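Local coordinates for carbon monoxide oxidation system transcription regulator CooA-1 (Carboxydothermus hydrogenoformans, PDB 2FMY), which senses carbon monoxide through a bound haem and, as a dimeric transcription factor of the CRP type, probably activates genes of carbon monoxide oxidation, at residues Arg57-Tyr62 and Arg83-Ala88; Glu18-Val23 and Pro110-Asn115; Leu168-Ile173 and Val200-Leu205; Arg28-Ser33 and Ile94-Ile99. All blocks are in the same frame, centred on the assembly; numbering follows the deposited sequence.

Interaction 1: residues Arg57-Tyr62 and Arg83-Ala88; sequences RVYLAY and RAFIQA. With HEM (protoporphyrin IX containing Fe), chain E.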
# COMPACT_ATOMS: atom_id res chain seq x y z
N ARG A 57 12.57 9.19 -6.62
CA ARG A 57 12.41 8.18 -5.60
C ARG A 57 11.36 8.61 -4.57
O ARG A 57 11.44 9.71 -4.01
CB ARG A 57 13.75 7.90 -4.90
CG ARG A 57 13.68 6.75 -3.90
CD ARG A 57 15.05 6.29 -3.47
NE ARG A 57 15.72 7.26 -2.61
CZ ARG A 57 15.87 7.14 -1.30
NH1 ARG A 57 15.39 6.08 -0.65
NH2 ARG A 57 16.51 8.09 -0.62
N VAL A 58 10.38 7.74 -4.35
CA VAL A 58 9.41 7.89 -3.29
C VAL A 58 9.82 6.96 -2.15
O VAL A 58 10.00 5.75 -2.37
CB VAL A 58 7.96 7.57 -3.77
CG1 VAL A 58 6.95 7.79 -2.65
CG2 VAL A 58 7.60 8.42 -5.02
N TYR A 59 10.00 7.52 -0.96
CA TYR A 59 10.53 6.75 0.18
C TYR A 59 10.05 7.21 1.56
O TYR A 59 9.61 8.34 1.74
CB TYR A 59 12.07 6.73 0.13
CG TYR A 59 12.72 8.08 0.33
CD1 TYR A 59 12.73 9.03 -0.69
CD2 TYR A 59 13.34 8.39 1.54
CE1 TYR A 59 13.34 10.28 -0.50
CE2 TYR A 59 13.94 9.62 1.74
CZ TYR A 59 13.95 10.56 0.72
OH TYR A 59 14.55 11.77 0.92
N LEU A 60 10.14 6.30 2.52
CA LEU A 60 9.88 6.60 3.93
C LEU A 60 11.22 6.80 4.59
O LEU A 60 12.15 6.06 4.30
CB LEU A 60 9.16 5.44 4.62
CG LEU A 60 7.77 4.99 4.15
CD1 LEU A 60 7.40 3.70 4.88
CD2 LEU A 60 6.73 6.07 4.39
N ALA A 61 11.32 7.82 5.45
CA ALA A 61 12.58 8.13 6.12
C ALA A 61 12.44 8.14 7.63
O ALA A 61 11.53 8.77 8.19
CB ALA A 61 13.16 9.46 5.63
N TYR A 62 13.34 7.41 8.28
CA TYR A 62 13.46 7.38 9.73
C TYR A 62 14.90 7.80 10.06
O TYR A 62 15.73 7.93 9.15
CB TYR A 62 13.12 5.99 10.27
CG TYR A 62 11.76 5.46 9.79
CD1 TYR A 62 11.67 4.60 8.69
CD2 TYR A 62 10.57 5.86 10.41
CE1 TYR A 62 10.44 4.14 8.23
CE2 TYR A 62 9.33 5.40 9.96
CZ TYR A 62 9.28 4.54 8.87
OH TYR A 62 8.05 4.09 8.43
N ARG A 83 2.60 10.55 3.21
CA ARG A 83 3.59 10.59 4.28
C ARG A 83 5.03 10.25 3.84
O ARG A 83 5.90 10.01 4.68
CB ARG A 83 3.15 9.68 5.43
CG ARG A 83 2.10 10.32 6.35
CD ARG A 83 1.40 9.27 7.18
NE ARG A 83 0.54 8.41 6.36
CZ ARG A 83 -0.05 7.30 6.79
NH1 ARG A 83 0.12 6.86 8.04
NH2 ARG A 83 -0.82 6.60 5.96
N ALA A 84 5.29 10.26 2.54
CA ALA A 84 6.61 9.91 2.01
C ALA A 84 7.41 11.13 1.58
O ALA A 84 6.85 12.19 1.28
CB ALA A 84 6.45 8.94 0.85
N PHE A 85 8.74 10.97 1.56
CA PHE A 85 9.64 11.95 0.98
C PHE A 85 9.78 11.66 -0.52
O PHE A 85 9.56 10.52 -0.97
CB PHE A 85 11.01 11.92 1.65
CG PHE A 85 11.01 12.46 3.07
CD1 PHE A 85 11.41 13.77 3.33
CD2 PHE A 85 10.64 11.65 4.14
CE1 PHE A 85 11.43 14.27 4.62
CE2 PHE A 85 10.66 12.14 5.45
CZ PHE A 85 11.06 13.46 5.69
N ILE A 86 10.10 12.69 -1.29
CA ILE A 86 10.22 12.57 -2.74
C ILE A 86 11.51 13.25 -3.19
O ILE A 86 11.68 14.45 -2.99
CB ILE A 86 8.97 13.16 -3.46
CG1 ILE A 86 7.70 12.39 -3.07
CG2 ILE A 86 9.14 13.14 -4.98
CD1 ILE A 86 6.40 13.03 -3.56
N GLN A 87 12.42 12.46 -3.77
CA GLN A 87 13.76 12.94 -4.12
C GLN A 87 14.07 12.66 -5.59
O GLN A 87 13.71 11.60 -6.11
CB GLN A 87 14.80 12.26 -3.23
CG GLN A 87 16.24 12.69 -3.45
CD GLN A 87 17.22 11.94 -2.57
OE1 GLN A 87 17.09 10.73 -2.38
NE2 GLN A 87 18.20 12.64 -2.02
N ALA A 88 14.76 13.60 -6.23
CA ALA A 88 15.23 13.43 -7.61
C ALA A 88 16.48 12.55 -7.62
O ALA A 88 17.48 12.87 -6.97
CB ALA A 88 15.53 14.79 -8.25
CHA HEM E . -4.60 10.28 0.26
CHB HEM E . -7.68 12.83 -2.48
CHC HEM E . -4.68 12.29 -6.29
CHD HEM E . -2.16 8.96 -3.80
C1A HEM E . -5.66 11.07 -0.13
C2A HEM E . -6.67 11.64 0.75
C3A HEM E . -7.54 12.35 -0.00
C4A HEM E . -7.09 12.25 -1.38
CMA HEM E . -8.78 13.14 0.51
CAA HEM E . -6.74 11.43 2.28
CBA HEM E . -7.66 10.22 2.48
CGA HEM E . -8.07 10.01 3.92
O1A HEM E . -8.68 10.92 4.54
O2A HEM E . -7.79 8.90 4.44
C1B HEM E . -7.16 12.87 -3.76
C2B HEM E . -7.82 13.44 -4.91
C3B HEM E . -6.99 13.30 -5.97
C4B HEM E . -5.78 12.63 -5.52
CMB HEM E . -9.22 14.09 -4.87
CAB HEM E . -7.23 13.73 -7.43
CBB HEM E . -8.00 14.77 -7.75
C1C HEM E . -3.70 11.37 -5.96
C2C HEM E . -2.57 10.95 -6.77
C3C HEM E . -1.88 10.02 -6.08
C4C HEM E . -2.55 9.82 -4.80
CMC HEM E . -2.23 11.50 -8.17
CAC HEM E . -0.59 9.28 -6.51
CBC HEM E . -0.62 8.46 -7.57
C1D HEM E . -2.52 9.02 -2.47
C2D HEM E . -1.92 8.27 -1.38
C3D HEM E . -2.70 8.68 -0.12
C4D HEM E . -3.67 9.64 -0.56
CMD HEM E . -0.77 7.25 -1.46
CAD HEM E . -2.44 8.18 1.32
CBD HEM E . -1.32 9.07 1.83
CGD HEM E . -0.80 8.62 3.17
O1D HEM E . 0.31 9.06 3.55
O2D HEM E . -1.49 7.85 3.87
NA HEM E . -5.95 11.46 -1.42
NB HEM E . -5.93 12.38 -4.17
NC HEM E . -3.64 10.67 -4.78
ND HEM E . -3.54 9.80 -1.93
FE HEM E . -4.69 11.09 -3.02

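Interaction 2: residues Glu18-Val23 and Pro110-Asn115; sequences EEYSGV and PAFSLN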
# COMPACT_ATOMS: atom_id res chain seq x y z
N GLU A 18 -4.72 14.81 -29.90
CA GLU A 18 -5.79 15.80 -30.08
C GLU A 18 -6.85 15.77 -28.99
O GLU A 18 -7.29 16.82 -28.53
CB GLU A 18 -6.46 15.63 -31.46
CG GLU A 18 -5.58 16.06 -32.63
CD GLU A 18 -4.94 17.41 -32.40
OE1 GLU A 18 -3.69 17.48 -32.36
OE2 GLU A 18 -5.67 18.40 -32.24
N GLU A 19 -7.26 14.57 -28.58
CA GLU A 19 -8.31 14.38 -27.59
C GLU A 19 -7.95 15.01 -26.24
O GLU A 19 -8.82 15.39 -25.46
CB GLU A 19 -8.58 12.88 -27.42
CG GLU A 19 -9.82 12.53 -26.59
CD GLU A 19 -10.08 11.03 -26.50
OE1 GLU A 19 -11.10 10.56 -27.07
OE2 GLU A 19 -9.26 10.33 -25.86
N TYR A 20 -6.64 15.13 -26.00
CA TYR A 20 -6.09 15.68 -24.77
C TYR A 20 -5.61 17.13 -24.92
O TYR A 20 -4.83 17.60 -24.10
CB TYR A 20 -4.93 14.79 -24.28
CG TYR A 20 -5.37 13.54 -23.54
CD1 TYR A 20 -6.19 12.59 -24.16
CD2 TYR A 20 -4.96 13.30 -22.22
CE1 TYR A 20 -6.60 11.45 -23.50
CE2 TYR A 20 -5.37 12.15 -21.55
CZ TYR A 20 -6.19 11.24 -22.20
OH TYR A 20 -6.61 10.09 -21.56
N SER A 21 -6.06 17.83 -25.96
CA SER A 21 -5.67 19.24 -26.15
C SER A 21 -6.09 20.04 -24.93
O SER A 21 -7.15 19.77 -24.34
CB SER A 21 -6.32 19.83 -27.41
OG SER A 21 -5.95 19.11 -28.57
N GLY A 22 -5.26 21.00 -24.54
CA GLY A 22 -5.57 21.85 -23.38
C GLY A 22 -5.12 21.35 -22.01
O GLY A 22 -4.94 22.14 -21.08
N VAL A 23 -4.92 20.04 -21.86
CA VAL A 23 -4.57 19.46 -20.55
C VAL A 23 -3.18 19.89 -20.08
O VAL A 23 -2.99 20.25 -18.92
CB VAL A 23 -4.70 17.92 -20.55
CG1 VAL A 23 -4.34 17.35 -19.17
CG2 VAL A 23 -6.09 17.52 -20.92
N PRO A 110 -9.04 9.53 -19.20
CA PRO A 110 -8.85 8.20 -18.58
C PRO A 110 -7.40 7.71 -18.43
O PRO A 110 -7.14 6.89 -17.57
CB PRO A 110 -9.61 7.26 -19.51
CG PRO A 110 -10.57 8.14 -20.25
CD PRO A 110 -9.83 9.42 -20.44
N ALA A 111 -6.48 8.20 -19.26
CA ALA A 111 -5.09 7.76 -19.17
C ALA A 111 -4.45 8.04 -17.81
O ALA A 111 -3.57 7.30 -17.37
CB ALA A 111 -4.25 8.37 -20.28
N PHE A 112 -4.88 9.12 -17.16
CA PHE A 112 -4.30 9.50 -15.86
C PHE A 112 -4.59 8.45 -14.79
O PHE A 112 -3.68 8.02 -14.11
CB PHE A 112 -4.75 10.90 -15.41
CG PHE A 112 -4.11 12.03 -16.17
CD1 PHE A 112 -4.71 12.54 -17.32
CD2 PHE A 112 -2.90 12.59 -15.75
CE1 PHE A 112 -4.12 13.59 -18.04
CE2 PHE A 112 -2.30 13.65 -16.46
CZ PHE A 112 -2.93 14.15 -17.60
N SER A 113 -5.84 8.03 -14.66
CA SER A 113 -6.16 7.05 -13.62
C SER A 113 -5.52 5.68 -13.91
O SER A 113 -5.19 4.95 -12.98
CB SER A 113 -7.66 6.92 -13.41
OG SER A 113 -8.27 6.42 -14.58
N LEU A 114 -5.35 5.33 -15.19
CA LEU A 114 -4.68 4.07 -15.54
C LEU A 114 -3.21 4.08 -15.10
O LEU A 114 -2.70 3.04 -14.67
CB LEU A 114 -4.80 3.74 -17.04
CG LEU A 114 -6.19 3.40 -17.57
CD1 LEU A 114 -6.17 3.25 -19.09
CD2 LEU A 114 -6.80 2.16 -16.88
N ASN A 115 -2.54 5.23 -15.22
CA ASN A 115 -1.16 5.36 -14.78
C ASN A 115 -1.07 5.35 -13.27
O ASN A 115 -0.12 4.80 -12.71
CB ASN A 115 -0.48 6.64 -15.30
CG ASN A 115 0.92 6.83 -14.70
OD1 ASN A 115 1.09 7.50 -13.68
ND2 ASN A 115 1.91 6.17 -15.29

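Interaction 3: residues Leu168-Ile173 and Val200-Leu205; sequences LNTEEI and VNQRTL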
# COMPACT_ATOMS: atom_id res chain seq x y z
N LEU A 168 16.85 -29.70 1.25
CA LEU A 168 15.88 -29.67 2.34
C LEU A 168 14.55 -29.14 1.80
O LEU A 168 14.54 -28.29 0.90
CB LEU A 168 16.37 -28.78 3.49
CG LEU A 168 17.69 -29.17 4.19
CD1 LEU A 168 18.11 -28.12 5.21
CD2 LEU A 168 17.61 -30.54 4.84
N ASN A 169 13.44 -29.67 2.32
CA ASN A 169 12.12 -29.13 2.02
C ASN A 169 11.80 -27.95 2.95
O ASN A 169 12.61 -27.62 3.83
CB ASN A 169 11.04 -30.22 1.99
CG ASN A 169 10.71 -30.79 3.37
OD1 ASN A 169 10.86 -30.13 4.40
ND2 ASN A 169 10.22 -32.03 3.38
N THR A 170 10.65 -27.31 2.76
CA THR A 170 10.32 -26.06 3.47
C THR A 170 10.29 -26.23 4.99
O THR A 170 10.80 -25.38 5.71
CB THR A 170 9.00 -25.44 2.95
OG1 THR A 170 9.06 -25.36 1.51
CG2 THR A 170 8.79 -24.03 3.51
N GLU A 171 9.71 -27.34 5.46
CA GLU A 171 9.70 -27.66 6.89
C GLU A 171 11.10 -27.86 7.47
O GLU A 171 11.40 -27.36 8.56
CB GLU A 171 8.85 -28.91 7.17
CG GLU A 171 7.42 -28.62 7.64
CD GLU A 171 7.32 -27.96 9.02
OE1 GLU A 171 8.36 -27.80 9.71
OE2 GLU A 171 6.19 -27.61 9.43
N GLU A 172 11.95 -28.58 6.74
CA GLU A 172 13.31 -28.85 7.20
C GLU A 172 14.16 -27.58 7.27
O GLU A 172 14.95 -27.41 8.21
CB GLU A 172 13.98 -29.92 6.33
CG GLU A 172 13.51 -31.34 6.62
CD GLU A 172 13.83 -32.31 5.49
OE1 GLU A 172 14.01 -31.88 4.34
OE2 GLU A 172 13.89 -33.53 5.76
N ILE A 173 13.99 -26.70 6.28
CA ILE A 173 14.67 -25.40 6.24
C ILE A 173 14.23 -24.57 7.45
O ILE A 173 15.07 -24.00 8.15
CB ILE A 173 14.36 -24.61 4.93
CG1 ILE A 173 14.90 -25.35 3.71
CG2 ILE A 173 14.96 -23.20 4.98
CD1 ILE A 173 14.24 -24.91 2.39
N VAL A 200 11.16 -23.79 -7.98
CA VAL A 200 10.82 -24.94 -8.82
C VAL A 200 9.97 -25.95 -8.04
O VAL A 200 8.99 -26.48 -8.55
CB VAL A 200 12.09 -25.64 -9.40
CG1 VAL A 200 11.71 -26.82 -10.29
CG2 VAL A 200 12.97 -24.66 -10.17
N ASN A 201 10.38 -26.20 -6.80
CA ASN A 201 9.62 -27.01 -5.84
C ASN A 201 10.14 -26.64 -4.45
O ASN A 201 10.76 -25.59 -4.29
CB ASN A 201 9.77 -28.51 -6.13
CG ASN A 201 11.21 -28.93 -6.37
OD1 ASN A 201 12.10 -28.61 -5.57
ND2 ASN A 201 11.46 -29.63 -7.46
N GLN A 202 9.91 -27.49 -3.45
CA GLN A 202 10.34 -27.19 -2.08
C GLN A 202 11.86 -27.22 -1.89
O GLN A 202 12.37 -26.62 -0.94
CB GLN A 202 9.67 -28.13 -1.09
CG GLN A 202 8.16 -27.92 -0.98
CD GLN A 202 7.59 -28.55 0.26
OE1 GLN A 202 8.07 -28.30 1.37
NE2 GLN A 202 6.55 -29.36 0.10
N ARG A 203 12.57 -27.88 -2.81
CA ARG A 203 14.00 -28.17 -2.66
C ARG A 203 14.89 -27.50 -3.70
O ARG A 203 16.11 -27.47 -3.54
CB ARG A 203 14.22 -29.68 -2.74
CG ARG A 203 13.65 -30.46 -1.59
CD ARG A 203 14.17 -31.89 -1.60
NE ARG A 203 13.85 -32.60 -0.36
CZ ARG A 203 12.63 -33.04 -0.04
NH1 ARG A 203 11.62 -32.83 -0.87
NH2 ARG A 203 12.42 -33.68 1.11
N THR A 204 14.29 -26.98 -4.76
CA THR A 204 15.04 -26.46 -5.90
C THR A 204 14.61 -25.04 -6.22
O THR A 204 13.42 -24.76 -6.34
CB THR A 204 14.85 -27.36 -7.15
OG1 THR A 204 15.18 -28.71 -6.81
CG2 THR A 204 15.73 -26.92 -8.31
N LEU A 205 15.58 -24.14 -6.32
CA LEU A 205 15.30 -22.75 -6.64
C LEU A 205 16.10 -22.36 -7.85
O LEU A 205 17.19 -22.88 -8.07
CB LEU A 205 15.70 -21.82 -5.48
CG LEU A 205 15.20 -22.07 -4.05
CD1 LEU A 205 15.70 -20.95 -3.12
CD2 LEU A 205 13.67 -22.22 -3.99
O HOH W 1 11.28 -24.44 -0.05
O HOH W 2 7.67 -28.92 3.78

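Interaction 4: residues Arg28-Ser33 and Ile94-Ile99; sequences REQRYS and ILYTDI. With HEM (protoporphyrin IX containing Fe), chain E.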
# COMPACT_ATOMS: atom_id res chain seq x y z
N ARG A 28 2.37 23.47 -14.64
CA ARG A 28 3.59 24.26 -14.73
C ARG A 28 4.79 23.32 -14.62
O ARG A 28 4.65 22.20 -14.13
CB ARG A 28 3.63 25.34 -13.65
CG ARG A 28 2.57 26.42 -13.80
CD ARG A 28 2.37 27.20 -12.51
NE ARG A 28 3.16 28.44 -12.45
CZ ARG A 28 3.46 29.07 -11.31
NH1 ARG A 28 3.07 28.58 -10.14
NH2 ARG A 28 4.17 30.19 -11.35
N GLU A 29 5.94 23.77 -15.09
CA GLU A 29 7.18 22.99 -15.05
C GLU A 29 8.11 23.43 -13.93
O GLU A 29 8.24 24.62 -13.66
CB GLU A 29 7.94 23.11 -16.37
CG GLU A 29 7.59 22.05 -17.39
CD GLU A 29 8.48 22.07 -18.61
OE1 GLU A 29 8.04 21.54 -19.65
OE2 GLU A 29 9.61 22.61 -18.55
N GLN A 30 8.74 22.47 -13.27
CA GLN A 30 9.84 22.76 -12.35
C GLN A 30 10.98 21.77 -12.54
O GLN A 30 10.75 20.58 -12.70
CB GLN A 30 9.37 22.78 -10.89
CG GLN A 30 10.29 23.58 -9.96
CD GLN A 30 9.67 23.89 -8.60
OE1 GLN A 30 8.44 24.02 -8.47
NE2 GLN A 30 10.51 24.02 -7.57
N ARG A 31 12.20 22.29 -12.56
CA ARG A 31 13.38 21.46 -12.67
C ARG A 31 13.98 21.22 -11.28
O ARG A 31 13.89 22.07 -10.40
CB ARG A 31 14.41 22.10 -13.60
CG ARG A 31 13.97 22.16 -15.06
CD ARG A 31 15.10 22.65 -15.95
NE ARG A 31 14.80 22.49 -17.38
CZ ARG A 31 15.68 22.68 -18.36
NH1 ARG A 31 16.93 23.04 -18.09
NH2 ARG A 31 15.31 22.50 -19.62
N TYR A 32 14.58 20.04 -11.10
CA TYR A 32 15.25 19.69 -9.86
C TYR A 32 16.57 19.06 -10.21
O TYR A 32 16.66 18.29 -11.16
CB TYR A 32 14.42 18.70 -9.04
CG TYR A 32 13.12 19.28 -8.52
CD1 TYR A 32 13.08 19.95 -7.29
CD2 TYR A 32 11.95 19.18 -9.26
CE1 TYR A 32 11.89 20.50 -6.82
CE2 TYR A 32 10.75 19.72 -8.79
CZ TYR A 32 10.73 20.38 -7.57
OH TYR A 32 9.55 20.91 -7.11
N SER A 33 17.60 19.39 -9.43
CA SER A 33 18.92 18.80 -9.59
C SER A 33 18.96 17.41 -8.97
O SER A 33 18.13 17.08 -8.13
CB SER A 33 20.00 19.68 -8.95
OG SER A 33 20.00 20.97 -9.52
N ILE A 94 9.57 18.10 -13.68
CA ILE A 94 8.20 17.69 -13.40
C ILE A 94 7.20 18.71 -13.95
O ILE A 94 7.55 19.88 -14.16
CB ILE A 94 7.93 17.44 -11.88
CG1 ILE A 94 7.86 18.77 -11.10
CG2 ILE A 94 8.93 16.44 -11.30
CD1 ILE A 94 7.39 18.66 -9.68
N LEU A 95 5.98 18.23 -14.19
CA LEU A 95 4.83 19.03 -14.54
C LEU A 95 3.85 18.91 -13.37
O LEU A 95 3.44 17.80 -13.04
CB LEU A 95 4.17 18.48 -15.81
CG LEU A 95 4.87 18.68 -17.16
CD1 LEU A 95 4.43 17.64 -18.17
CD2 LEU A 95 4.63 20.09 -17.67
N TYR A 96 3.51 20.03 -12.75
CA TYR A 96 2.68 20.02 -11.54
C TYR A 96 1.46 20.93 -11.68
O TYR A 96 1.53 21.98 -12.31
CB TYR A 96 3.50 20.42 -10.30
CG TYR A 96 3.96 21.88 -10.26
CD1 TYR A 96 3.23 22.85 -9.56
CD2 TYR A 96 5.12 22.28 -10.92
CE1 TYR A 96 3.67 24.20 -9.52
CE2 TYR A 96 5.55 23.61 -10.90
CZ TYR A 96 4.82 24.56 -10.19
OH TYR A 96 5.28 25.86 -10.17
N THR A 97 0.36 20.52 -11.07
CA THR A 97 -0.85 21.32 -10.99
C THR A 97 -1.45 21.16 -9.60
O THR A 97 -1.19 20.17 -8.92
CB THR A 97 -1.89 20.88 -12.08
OG1 THR A 97 -2.91 21.88 -12.23
CG2 THR A 97 -2.53 19.55 -11.73
N ASP A 98 -2.24 22.14 -9.17
CA ASP A 98 -2.98 22.02 -7.94
C ASP A 98 -3.95 20.85 -8.04
O ASP A 98 -4.53 20.61 -9.09
CB ASP A 98 -3.74 23.31 -7.64
CG ASP A 98 -4.13 23.44 -6.18
OD1 ASP A 98 -5.09 22.77 -5.74
OD2 ASP A 98 -3.49 24.24 -5.46
N ILE A 99 -4.11 20.11 -6.94
CA ILE A 99 -5.05 18.99 -6.88
C ILE A 99 -6.49 19.35 -7.33
O ILE A 99 -7.22 18.49 -7.84
CB ILE A 99 -5.07 18.37 -5.43
CG1 ILE A 99 -5.77 17.01 -5.41
CG2 ILE A 99 -5.69 19.36 -4.40
CD1 ILE A 99 -5.88 16.39 -4.03
CHA HEM E . -4.60 10.28 0.26
CHB HEM E . -7.68 12.83 -2.48
CHC HEM E . -4.68 12.29 -6.29
CHD HEM E . -2.16 8.96 -3.80
C1A HEM E . -5.66 11.07 -0.13
C2A HEM E . -6.67 11.64 0.75
C3A HEM E . -7.54 12.35 -0.00
C4A HEM E . -7.09 12.25 -1.38
CMA HEM E . -8.78 13.14 0.51
CAA HEM E . -6.74 11.43 2.28
CBA HEM E . -7.66 10.22 2.48
CGA HEM E . -8.07 10.01 3.92
O1A HEM E . -8.68 10.92 4.54
O2A HEM E . -7.79 8.90 4.44
C1B HEM E . -7.16 12.87 -3.76
C2B HEM E . -7.82 13.44 -4.91
C3B HEM E . -6.99 13.30 -5.97
C4B HEM E . -5.78 12.63 -5.52
CMB HEM E . -9.22 14.09 -4.87
CAB HEM E . -7.23 13.73 -7.43
CBB HEM E . -8.00 14.77 -7.75
C1C HEM E . -3.70 11.37 -5.96
C2C HEM E . -2.57 10.95 -6.77
C3C HEM E . -1.88 10.02 -6.08
C4C HEM E . -2.55 9.82 -4.80
CMC HEM E . -2.23 11.50 -8.17
CAC HEM E . -0.59 9.28 -6.51
CBC HEM E . -0.62 8.46 -7.57
C1D HEM E . -2.52 9.02 -2.47
C2D HEM E . -1.92 8.27 -1.38
C3D HEM E . -2.70 8.68 -0.12
C4D HEM E . -3.67 9.64 -0.56
CMD HEM E . -0.77 7.25 -1.46
CAD HEM E . -2.44 8.18 1.32
CBD HEM E . -1.32 9.07 1.83
CGD HEM E . -0.80 8.62 3.17
O1D HEM E . 0.31 9.06 3.55
O2D HEM E . -1.49 7.85 3.87
NA HEM E . -5.95 11.46 -1.42
NB HEM E . -5.93 12.38 -4.17
NC HEM E . -3.64 10.67 -4.78
ND HEM E . -3.54 9.80 -1.93
FE HEM E . -4.69 11.09 -3.02

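Interaction 1: residues Arg57-Tyr62 and Arg83-Ala88
Tyr-59 and Phe-85 face each other as a hydrogen-bonded pair of antiparallel strands in the beta-roll of the cyclic nucleotide-binding-type domain. The CB of Phe-85 sits over one face of the tyrosine ring, 3.7 Å from its centroid, in a CH-pi contact. The two rings lie 26° from parallel but slid so far that they barely overlap. The Phe-85 ring runs on to Ala-61, whose CB lies 3.7 Å from Phe-85 CD2. With chi1 at 66°, Tyr-59 CG sits between its backbone N and carbonyl carbon, which swings the ring across toward strand 85-88, and the ring's opposite face takes Arg-57 NH2 over its centre.

Arg-57 and Gln-87 lie side by side, pointing the same way, the arginine bent at chi3. NH2 of Arg-57 donates to OE1 of Gln-87 at 3.2 Å, in the guanidinium plane, while Glu-66 forms a salt bridge with the same nitrogen and Gln-87 NE2 is hydrogen-bonded to Lys-35 O. On the other face of the sheet, Val-58 CG1 packs on Ala-84 CB at 3.7 Å.

Arg-83 turns to the haem: its NE donates almost straight to O1D at 2.9 Å, NH2 bonds to O2D, and the backbone N also reaches O1D. Three N-H groups thus grip one propionate, probably offsetting its charge, while NH1 pairs with Asp-190 of the second subunit, tying this haem-binding arginine to that subunit's helix 181-193.

Interaction 2: residues Glu18-Val23 and Pro110-Asn115
Tyr-20, in the irregular segment 18-23, reaches across toward the N-terminal part of the long helix 111-135, the backbones staying well apart, with CA atoms of Tyr-20 and Ala-111 9.8 Å from each other. In proteins of the CRP type a long helix of this kind forms the dimer interface, and here Ser-113 OG is hydrogen-bonded to Ser-113 OG of the second subunit. The phenol spans the gap with its far end: Ala-111 N donates to Tyr-20 OH at 3.0 Å, with an N-H...O angle of 160°, giving the backbone N-H of Ala-111 a side-chain acceptor. Pro-110 CD lies 3.5 Å from Tyr-20 OH.

Farther along, Tyr-20 and Phe-112 slide past each other in opposite directions, and Phe-112 CE1 lies at the edge of the tyrosine ring. Chi1 of -73° leans the Phe-112 ring out toward the 18-23 segment, where it also meets Val-23. Leu-11 and Leu-15 add to this apolar cluster, and Phe-102 of the haem pocket meets the Phe-112 ring nearly at right angles. Val-23 approaches from the opposite direction to Phe-112, and its CG1 stops 3.8 Å from Phe-112 CZ.

Interaction 3: residues Leu168-Ile173 and Val200-Leu205
Gln-202, Arg-203 and Asn-169 carry most of this contact between the start of helix 170-177 and the turn leading into strand 204-207. The chain of Gln-202 is extended beyond CG and crosses Thr-170 at about a right angle, placing OE1 at the helix start. Thr-170 N donates to Gln-202 OE1 at 3.1 Å, in the carbonyl plane and on a lone pair. One water links the same OE1 to Glu-171 N; another joins Gln-202 O to Thr-170 OG1.

Arg-203 lies alongside Asn-169, and the CB of Asn-169 rests over one face of the Arg-203 guanidinium, 3.7 Å above the plane and toward the rim. Glu-172 OE1, 4.0 Å from Arg-203 NH2 and well out of that plane, offers only an attraction of charge.

Chi1 of 70° turns the Asn-169 amide back over the first helical turn, where OD1 accepts from Glu-172 N at 3.0 Å. In return, Asn-169 N donates to Glu-172 OE1, completing a capping box. A leucine here would probably leave Glu-172 N without its capping acceptor and fray the first turn. The box opens the first helix of the helix-turn-helix motif in a CRP-like winged domain, held against the turn between wing strands 197-199 and 204-207.

Interaction 4: residues Arg28-Ser33 and Ile94-Ile99
Strands 28-32 and 94-98 run antiparallel, their axes approaching to 4.7 Å; 28-32 is the outermost strand of one sheet of the beta-roll. Arg-28 with Tyr-96 and Gln-30 with Ile-94 are hydrogen-bonded pairs, each closed by two backbone bonds, with Glu-29 and Leu-95 a non-hydrogen-bonded pair between them.

Tyr-96 buries the most surface in the contact. With chi1 at 68° its ring folds over the neighbouring strand, and Arg-28 CB meets a ring face in a CH-pi contact, 4.1 Å from the centroid. The arginine then bends at chi3 and brings its guanidinium back, so that Tyr-96 OH lies over one guanidinium face, the guanidinium and phenol ring planes 52° apart. Gln-30 OE1 lies 3.8 Å from Tyr-96 CE2. A serine in place of Tyr-96 would probably strip Arg-28 CB of its aromatic partner and leave both the arginine and Gln-30 freer to turn.

On the reverse face Glu-29 CG runs beside Leu-95 CD2 at 3.6 Å, while the Glu-29 carboxylate forms a salt bridge with Lys-52. Past the strand, Ile-99 lines the haem pocket, its CD1 3.6 Å from C2B of the porphyrin. Back on the face of Tyr-96, Ile-94 CD1 touches the edge of the Tyr-32 ring, 3.6 Å from Tyr-32 CE2.

How the interactions relate
From the N terminus, the 18-23 segment opens the widest loop, which interaction 2 closes at 110-115. Inside it, interaction 4 joins 28-33 to 94-99, and nested within that loop interaction 1 pairs 57-62 with 83-88; none of the three cross. Interactions 1 and 4, centres about 17 Å apart, belong to the two sheets of the beta-roll and meet where Ala-88 CB packs on Ser-33 O at 3.5 Å; both also reach the haem. Interaction 2 ties the N-terminal region to the dimer helix. Interaction 3 follows in series, within the DNA-binding domain, its centre about 37 Å from that of interaction 1.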